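Local coordinates for E2A dna-binding protein (Human adenovirus 5, PDB 2WB0), which binds single-stranded DNA and, by forming multimers, unwinds the template without ATP during strand-displacement replication of the viral genome, at residues A[70-82]-A[310-324]. Sequence-based numbering, arbitrary orientation.
Sequences MMGRFLQAYLQSF and VRSLWSENFTELPRM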
loop_
_atom_site.group_PDB
_atom_site.type_symbol
_atom_site.label_atom_id
_atom_site.label_comp_id
_atom_site.label_asym_id
_atom_site.label_seq_id
_atom_site.Cartn_x
_atom_site.Cartn_y
_atom_site.Cartn_z
ATOM N N MET A 70 -0.282 10.064 0.910
ATOM C CA MET A 70 -0.683 9.189 1.978
ATOM C C MET A 70 -0.687 9.935 3.306
ATOM O O MET A 70 -1.564 9.702 4.126
ATOM C CB MET A 70 0.144 7.900 2.065
ATOM C CG MET A 70 -0.032 6.974 0.858
ATOM S SD MET A 70 -1.763 6.540 0.437
ATOM C CE MET A 70 -2.140 5.726 1.981
ATOM N N MET A 71 0.319 10.747 3.576
ATOM C CA MET A 71 0.228 11.551 4.779
ATOM C C MET A 71 -1.109 12.348 4.791
ATOM O O MET A 71 -1.763 12.472 5.839
ATOM C CB MET A 71 1.374 12.568 4.780
ATOM C CG MET A 71 2.704 11.954 5.238
ATOM S SD MET A 71 3.997 13.205 5.461
ATOM C CE MET A 71 3.569 13.762 7.042
ATOM N N GLY A 72 -1.459 12.889 3.631
ATOM C CA GLY A 72 -2.734 13.615 3.477
ATOM C C GLY A 72 -3.939 12.790 3.894
ATOM O O GLY A 72 -4.834 13.265 4.622
ATOM N N ARG A 73 -3.994 11.551 3.452
ATOM C CA ARG A 73 -5.081 10.701 3.860
ATOM C C ARG A 73 -5.081 10.417 5.362
ATOM O O ARG A 73 -6.154 10.290 5.995
ATOM C CB ARG A 73 -4.979 9.368 3.104
ATOM C CG ARG A 73 -5.132 9.450 1.537
ATOM C CD ARG A 73 -5.273 7.987 1.014
ATOM N NE ARG A 73 -5.065 7.765 -0.457
ATOM C CZ ARG A 73 -4.962 6.570 -1.070
ATOM N NH1 ARG A 73 -4.900 5.397 -0.371
ATOM N NH2 ARG A 73 -4.852 6.539 -2.422
ATOM N N PHE A 74 -3.892 10.231 5.935
ATOM C CA PHE A 74 -3.846 9.957 7.368
ATOM C C PHE A 74 -4.250 11.190 8.145
ATOM O O PHE A 74 -4.938 11.068 9.126
ATOM C CB PHE A 74 -2.455 9.487 7.769
ATOM C CG PHE A 74 -2.150 8.124 7.281
ATOM C CD1 PHE A 74 -3.065 7.080 7.479
ATOM C CD2 PHE A 74 -0.945 7.866 6.565
ATOM C CE1 PHE A 74 -2.810 5.784 7.045
ATOM C CE2 PHE A 74 -0.684 6.565 6.142
ATOM C CZ PHE A 74 -1.569 5.530 6.371
ATOM N N LEU A 75 -3.838 12.359 7.690
ATOM C CA LEU A 75 -4.206 13.603 8.348
ATOM C C LEU A 75 -5.726 13.781 8.264
ATOM O O LEU A 75 -6.414 14.058 9.251
ATOM C CB LEU A 75 -3.563 14.754 7.600
ATOM C CG LEU A 75 -3.251 16.072 8.355
ATOM C CD1 LEU A 75 -3.153 17.332 7.531
ATOM C CD2 LEU A 75 -3.711 16.290 9.861
ATOM N N GLN A 76 -6.242 13.582 7.073
ATOM C CA GLN A 76 -7.687 13.491 6.897
ATOM C C GLN A 76 -8.371 12.565 7.876
ATOM O O GLN A 76 -9.401 12.915 8.459
ATOM C CB GLN A 76 -8.034 13.090 5.447
ATOM C CG GLN A 76 -9.577 13.372 5.176
ATOM C CD GLN A 76 -10.064 12.814 3.886
ATOM O OE1 GLN A 76 -10.692 13.512 3.070
ATOM N NE2 GLN A 76 -9.751 11.585 3.664
ATOM N N ALA A 77 -7.836 11.374 8.073
ATOM C CA ALA A 77 -8.475 10.469 8.982
ATOM C C ALA A 77 -8.463 10.995 10.425
ATOM O O ALA A 77 -9.419 10.741 11.200
ATOM C CB ALA A 77 -7.791 9.101 8.904
ATOM N N TYR A 78 -7.366 11.654 10.800
ATOM C CA TYR A 78 -7.257 12.174 12.196
ATOM C C TYR A 78 -8.207 13.350 12.398
ATOM O O TYR A 78 -8.879 13.445 13.439
ATOM C CB TYR A 78 -5.801 12.531 12.538
ATOM C CG TYR A 78 -5.063 11.283 12.981
ATOM C CD1 TYR A 78 -5.416 10.618 14.180
ATOM C CD2 TYR A 78 -4.015 10.783 12.237
ATOM C CE1 TYR A 78 -4.754 9.433 14.601
ATOM C CE2 TYR A 78 -3.324 9.580 12.645
ATOM C CZ TYR A 78 -3.721 8.907 13.805
ATOM O OH TYR A 78 -3.102 7.771 14.189
ATOM N N LEU A 79 -8.324 14.186 11.390
ATOM C CA LEU A 79 -9.249 15.314 11.429
ATOM C C LEU A 79 -10.698 14.861 11.522
ATOM O O LEU A 79 -11.452 15.345 12.374
ATOM C CB LEU A 79 -9.066 16.152 10.169
ATOM C CG LEU A 79 -8.482 17.532 10.010
ATOM C CD1 LEU A 79 -8.039 18.345 11.289
ATOM C CD2 LEU A 79 -7.447 17.522 8.937
ATOM N N GLN A 80 -11.077 13.868 10.713
ATOM C CA GLN A 80 -12.406 13.272 10.804
ATOM C C GLN A 80 -12.664 12.666 12.193
ATOM O O GLN A 80 -13.723 12.922 12.808
ATOM C CB GLN A 80 -12.568 12.205 9.703
ATOM C CG GLN A 80 -12.715 12.841 8.337
ATOM C CD GLN A 80 -12.972 11.772 7.227
ATOM O OE1 GLN A 80 -13.077 10.582 7.513
ATOM N NE2 GLN A 80 -13.059 12.223 5.978
ATOM N N SER A 81 -11.719 11.853 12.690
ATOM C CA SER A 81 -11.809 11.326 14.040
ATOM C C SER A 81 -11.930 12.445 15.102
ATOM O O SER A 81 -12.808 12.359 15.934
ATOM C CB SER A 81 -10.674 10.329 14.366
ATOM O OG SER A 81 -10.603 9.256 13.375
ATOM N N PHE A 82 -11.090 13.484 15.035
ATOM C CA PHE A 82 -11.118 14.596 15.997
ATOM C C PHE A 82 -12.538 15.193 16.056
ATOM O O PHE A 82 -13.159 15.336 17.154
ATOM C CB PHE A 82 -10.133 15.672 15.588
ATOM C CG PHE A 82 -10.244 16.968 16.367
ATOM C CD1 PHE A 82 -9.790 17.047 17.698
ATOM C CD2 PHE A 82 -10.642 18.128 15.741
ATOM C CE1 PHE A 82 -9.847 18.246 18.401
ATOM C CE2 PHE A 82 -10.701 19.367 16.447
ATOM C CZ PHE A 82 -10.296 19.419 17.773
ATOM N N VAL A 310 2.569 11.641 10.425
ATOM C CA VAL A 310 1.309 12.416 10.659
ATOM C C VAL A 310 1.017 12.512 12.181
ATOM O O VAL A 310 0.577 13.584 12.695
ATOM C CB VAL A 310 0.116 11.869 9.804
ATOM C CG1 VAL A 310 -1.266 12.333 10.348
ATOM C CG2 VAL A 310 0.248 12.365 8.362
ATOM N N ARG A 311 1.241 11.427 12.893
ATOM C CA ARG A 311 0.993 11.424 14.326
ATOM C C ARG A 311 1.891 12.529 14.962
ATOM O O ARG A 311 1.411 13.316 15.775
ATOM C CB ARG A 311 1.181 10.019 14.924
ATOM C CG ARG A 311 0.171 8.990 14.508
ATOM C CD ARG A 311 0.404 7.621 15.144
ATOM N NE ARG A 311 -0.661 6.655 14.898
ATOM C CZ ARG A 311 -0.509 5.343 14.860
ATOM N NH1 ARG A 311 0.708 4.772 15.014
ATOM N NH2 ARG A 311 -1.569 4.590 14.579
ATOM N N SER A 312 3.150 12.660 14.523
ATOM C CA SER A 312 4.019 13.735 14.992
ATOM C C SER A 312 3.496 15.131 14.687
ATOM O O SER A 312 3.464 15.985 15.565
ATOM C CB SER A 312 5.463 13.596 14.477
ATOM O OG SER A 312 6.041 12.479 15.115
ATOM N N LEU A 313 3.099 15.357 13.448
ATOM C CA LEU A 313 2.531 16.633 12.993
ATOM C C LEU A 313 1.318 16.977 13.811
ATOM O O LEU A 313 1.148 18.170 14.208
ATOM C CB LEU A 313 2.141 16.547 11.490
ATOM C CG LEU A 313 1.302 17.608 10.766
ATOM C CD1 LEU A 313 1.685 19.039 11.120
ATOM C CD2 LEU A 313 1.464 17.378 9.167
ATOM N N TRP A 314 0.464 15.964 14.036
ATOM C CA TRP A 314 -0.758 16.129 14.790
ATOM C C TRP A 314 -0.397 16.624 16.238
ATOM O O TRP A 314 -0.984 17.602 16.748
ATOM C CB TRP A 314 -1.546 14.819 14.861
ATOM C CG TRP A 314 -2.856 15.035 15.543
ATOM C CD1 TRP A 314 -3.150 14.851 16.887
ATOM C CD2 TRP A 314 -4.044 15.523 14.933
ATOM N NE1 TRP A 314 -4.471 15.232 17.143
ATOM C CE2 TRP A 314 -5.037 15.645 15.959
ATOM C CE3 TRP A 314 -4.372 15.885 13.618
ATOM C CZ2 TRP A 314 -6.341 16.069 15.688
ATOM C CZ3 TRP A 314 -5.673 16.330 13.357
ATOM C CH2 TRP A 314 -6.641 16.405 14.384
ATOM N N SER A 315 0.612 15.977 16.838
ATOM C CA SER A 315 1.049 16.244 18.227
ATOM C C SER A 315 1.600 17.652 18.374
ATOM O O SER A 315 1.594 18.209 19.486
ATOM C CB SER A 315 2.128 15.239 18.687
ATOM O OG SER A 315 3.413 15.588 18.131
ATOM N N GLU A 316 2.098 18.234 17.279
ATOM C CA GLU A 316 2.579 19.591 17.310
ATOM C C GLU A 316 1.416 20.574 17.181
ATOM O O GLU A 316 1.627 21.777 17.272
ATOM C CB GLU A 316 3.629 19.872 16.216
ATOM C CG GLU A 316 4.906 19.007 16.371
ATOM C CD GLU A 316 5.892 19.118 15.227
ATOM O OE1 GLU A 316 5.730 19.956 14.316
ATOM O OE2 GLU A 316 6.878 18.344 15.263
ATOM N N ASN A 317 0.198 20.065 17.013
ATOM C CA ASN A 317 -0.948 20.975 16.801
ATOM C C ASN A 317 -2.128 20.773 17.699
ATOM O O ASN A 317 -2.942 21.680 17.838
ATOM C CB ASN A 317 -1.387 20.919 15.353
ATOM C CG ASN A 317 -0.380 21.496 14.453
ATOM O OD1 ASN A 317 0.468 20.799 13.891
ATOM N ND2 ASN A 317 -0.432 22.767 14.299
ATOM N N PHE A 318 -2.214 19.589 18.290
ATOM C CA PHE A 318 -3.304 19.175 19.141
ATOM C C PHE A 318 -2.687 18.503 20.313
ATOM O O PHE A 318 -1.561 17.991 20.219
ATOM C CB PHE A 318 -4.296 18.241 18.407
ATOM C CG PHE A 318 -4.918 18.885 17.219
ATOM C CD1 PHE A 318 -4.277 18.846 15.973
ATOM C CD2 PHE A 318 -6.105 19.615 17.338
ATOM C CE1 PHE A 318 -4.795 19.512 14.843
ATOM C CE2 PHE A 318 -6.626 20.275 16.220
ATOM C CZ PHE A 318 -5.978 20.204 14.956
ATOM N N THR A 319 -3.387 18.484 21.447
ATOM C CA THR A 319 -2.738 17.882 22.615
ATOM C C THR A 319 -3.084 16.399 22.862
ATOM O O THR A 319 -2.349 15.734 23.582
ATOM C CB THR A 319 -2.872 18.781 23.895
ATOM O OG1 THR A 319 -4.176 18.612 24.431
ATOM C CG2 THR A 319 -2.635 20.306 23.538
ATOM N N GLU A 320 -4.171 15.875 22.276
ATOM C CA GLU A 320 -4.401 14.414 22.213
ATOM C C GLU A 320 -4.512 13.975 20.752
ATOM O O GLU A 320 -4.888 14.779 19.883
ATOM C CB GLU A 320 -5.694 13.962 22.880
ATOM C CG GLU A 320 -5.509 13.475 24.264
ATOM C CD GLU A 320 -5.974 14.528 25.204
ATOM O OE1 GLU A 320 -5.136 15.095 25.943
ATOM O OE2 GLU A 320 -7.189 14.829 25.161
ATOM N N LEU A 321 -4.175 12.710 20.514
ATOM C CA LEU A 321 -4.284 12.099 19.181
ATOM C C LEU A 321 -5.615 11.346 19.251
ATOM O O LEU A 321 -5.781 10.539 20.109
ATOM C CB LEU A 321 -3.171 11.048 19.012
ATOM C CG LEU A 321 -2.482 10.593 17.721
ATOM C CD1 LEU A 321 -2.380 9.060 17.578
ATOM C CD2 LEU A 321 -2.832 11.346 16.435
ATOM N N PRO A 322 -6.575 11.624 18.366
ATOM C CA PRO A 322 -7.823 10.837 18.403
ATOM C C PRO A 322 -7.550 9.345 18.112
ATOM O O PRO A 322 -6.493 8.998 17.488
ATOM C CB PRO A 322 -8.646 11.411 17.226
ATOM C CG PRO A 322 -8.014 12.640 16.863
ATOM C CD PRO A 322 -6.612 12.676 17.338
ATOM N N ARG A 323 -8.459 8.497 18.568
ATOM C CA ARG A 323 -8.540 7.131 18.090
ATOM C C ARG A 323 -8.690 7.144 16.553
ATOM O O ARG A 323 -9.470 7.945 15.984
ATOM C CB ARG A 323 -9.745 6.483 18.707
ATOM C CG ARG A 323 -9.894 4.998 18.485
ATOM C CD ARG A 323 -10.907 4.472 19.448
ATOM N NE ARG A 323 -11.607 3.366 18.822
ATOM C CZ ARG A 323 -11.110 2.133 18.734
ATOM N NH1 ARG A 323 -9.907 1.825 19.274
ATOM N NH2 ARG A 323 -11.817 1.197 18.127
ATOM N N MET A 324 -7.946 6.275 15.860
ATOM C CA MET A 324 -8.065 6.249 14.369
ATOM C C MET A 324 -7.792 4.825 14.029
ATOM O O MET A 324 -6.708 4.312 14.331
ATOM C CB MET A 324 -7.039 7.215 13.717
ATOM C CG MET A 324 -7.266 7.548 12.185
ATOM S SD MET A 324 -6.871 6.122 11.162
ATOM C CE MET A 324 -5.100 6.242 11.161
HETATM O O HOH W 1 -4.208 5.721 15.154
#
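Val310 fits as a knob into the hole formed by Met71, Phe74, Leu75 and Tyr78 of helix 70-82, with CG2 against Met71 O at 3.2 Å and CG1 lying 3.7 Å from Tyr78 CD2. One residue on, Arg311 stretches from CG to NE and gives its NE-H to Tyr78 OH, 2.8 Å away and nearly straight at 169°; the hydroxyl lies close to the guanidinium plane. A water held by the same OH, Arg311 NH2 and Met324 O ties this polar corner together. Trp314 is the second knob, its CG anti to the backbone N (chi1 -175°), which carries the indole in among Leu75, Tyr78, Leu79 and Phe82. Tyr78 CB sits over one face, 4.1 Å from the six-membered ring centroid, and Phe318 covers the other. Segment 310-315, the end of helix 300-315, crosses 70-82 at -49° with knobs-into-holes packing, joining the zinc-binding part of the chain to the all-alpha part, and beyond Ser315 the chain turns back as a loop along 70-82. Phe318 turns an edge to the face of Phe82, whose ring also meets Lys10 in a cation-pi contact. Trp314 NE1 donates to Glu320 O at 2.8 Å, pinning the returning loop. Leu321 CD2 then presses on one face of the Tyr78 ring, 3.6 Å from its centroid; Pro322 packs on Ser81 and Phe82, and Met324 CG closes the ring's opposite face at 4.0 Å from the centroid while touching Ala77 CB.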